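Local coordinates for fibronectin type III domain-containing protein (Simiduia agarivorans, PDB 6P2K) that probably hydrolyses beta-glucan chains such as xyloglucan, as a family 74 glycoside hydrolase built from seven-bladed beta-propellers, at residues E598-N601 with W605-A608. Sequence-based numbering, arbitrary orientation.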
# COMPACT_ATOMS: atom_id res chain seq x y z
N GLU B 598 38.39 -24.90 -6.89
CA GLU B 598 38.31 -25.17 -5.46
C GLU B 598 38.62 -23.89 -4.70
O GLU B 598 39.70 -23.31 -4.87
CB GLU B 598 39.28 -26.28 -5.06
CG GLU B 598 39.18 -26.68 -3.60
CD GLU B 598 40.20 -27.74 -3.22
OE1 GLU B 598 41.27 -27.37 -2.69
OE2 GLU B 598 39.92 -28.93 -3.45
N GLN B 599 37.69 -23.46 -3.86
CA GLN B 599 37.90 -22.29 -3.02
C GLN B 599 38.76 -22.66 -1.82
O GLN B 599 38.56 -23.70 -1.19
CB GLN B 599 36.56 -21.73 -2.55
CG GLN B 599 36.66 -20.43 -1.78
CD GLN B 599 35.30 -19.80 -1.53
OE1 GLN B 599 34.32 -20.50 -1.28
NE2 GLN B 599 35.24 -18.47 -1.60
N GLN B 600 39.73 -21.80 -1.52
CA GLN B 600 40.69 -22.04 -0.45
C GLN B 600 40.22 -21.37 0.84
O GLN B 600 39.13 -20.80 0.93
CB GLN B 600 42.08 -21.56 -0.86
CG GLN B 600 42.56 -22.09 -2.19
CD GLN B 600 42.59 -23.61 -2.24
OE1 GLN B 600 42.19 -24.22 -3.23
NE2 GLN B 600 43.08 -24.22 -1.17
N ASN B 601 41.08 -21.42 1.87
CA ASN B 601 40.76 -20.79 3.15
C ASN B 601 40.68 -19.28 3.01
O ASN B 601 39.71 -18.65 3.46
CB ASN B 601 41.82 -21.17 4.19
CG ASN B 601 41.65 -22.59 4.69
OD1 ASN B 601 40.53 -23.03 4.98
ND2 ASN B 601 42.75 -23.32 4.81
N TRP B 605 40.42 -18.84 -5.20
CA TRP B 605 40.08 -20.06 -5.92
C TRP B 605 41.26 -20.52 -6.75
O TRP B 605 42.00 -19.70 -7.30
CB TRP B 605 38.87 -19.85 -6.83
CG TRP B 605 37.57 -19.58 -6.13
CD1 TRP B 605 37.21 -18.44 -5.47
CD2 TRP B 605 36.46 -20.48 -6.02
NE1 TRP B 605 35.94 -18.57 -4.96
CE2 TRP B 605 35.46 -19.81 -5.29
CE3 TRP B 605 36.21 -21.78 -6.47
CZ2 TRP B 605 34.22 -20.40 -4.99
CZ3 TRP B 605 34.98 -22.36 -6.18
CH2 TRP B 605 34.01 -21.67 -5.45
N THR B 606 41.44 -21.84 -6.84
CA THR B 606 42.39 -22.44 -7.76
C THR B 606 41.63 -23.35 -8.71
O THR B 606 40.85 -24.20 -8.27
CB THR B 606 43.49 -23.23 -7.03
OG1 THR B 606 42.90 -24.25 -6.22
CG2 THR B 606 44.31 -22.30 -6.15
N PHE B 607 41.84 -23.15 -10.01
CA PHE B 607 41.15 -23.90 -11.05
C PHE B 607 42.16 -24.71 -11.86
O PHE B 607 43.30 -24.28 -12.06
CB PHE B 607 40.38 -22.98 -12.01
CG PHE B 607 39.05 -22.54 -11.49
CD1 PHE B 607 38.96 -21.60 -10.47
CD2 PHE B 607 37.88 -23.05 -12.03
CE1 PHE B 607 37.73 -21.19 -9.99
CE2 PHE B 607 36.64 -22.64 -11.55
CZ PHE B 607 36.57 -21.71 -10.53
N ALA B 608 41.73 -25.88 -12.32
CA ALA B 608 42.57 -26.72 -13.15
C ALA B 608 41.71 -27.59 -14.05
O ALA B 608 40.58 -27.94 -13.69
CB ALA B 608 43.51 -27.60 -12.31
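Gln599 lies across the indole of Trp605, a non-hydrogen-bonded antiparallel pair at the end of a beta hairpin. Its CB sits 3.5 Å from the centroid of the Trp605 six-membered ring, only 11° off the ring normal, a CH-pi contact over the face. With CG anti to the backbone N (chi1 -174°) and the chain extended beyond it, Gln599 runs on along the ring toward the pyrrole nitrogen, its amide plane tilted 28° from the indole. There Gln599 NE2 lies 3.4 Å from Trp605 NE1; both are donors, so this is mere proximity, and the amide nitrogen makes a weak hydrogen bond to the carbonyl of Gly603 in the turn. In Trp605, CG stands anti to the carbonyl carbon, which brings the indole over toward the backbone of 598-599, with CE3 3.4 Å from Gln599 N. Two backbone hydrogen bonds join the neighbouring hydrogen-bonded pair, Glu598 N to Thr606 O (2.9 Å) and Thr606 N to Glu598 O (3.0 Å). On the opposite face of the sheet, which carries Glu598 and Thr606, the Glu598 carboxylate forms a salt bridge with Arg596. The contact forms the turn-proximal end of the hairpin of strands 593-599 and 605-615, at the protein surface; the indole rests on Val583 of strand 582-588 in the same sheet, and on Ile557 of strand 555-559 and Met535 of strand 532-536 in the adjacent sheet.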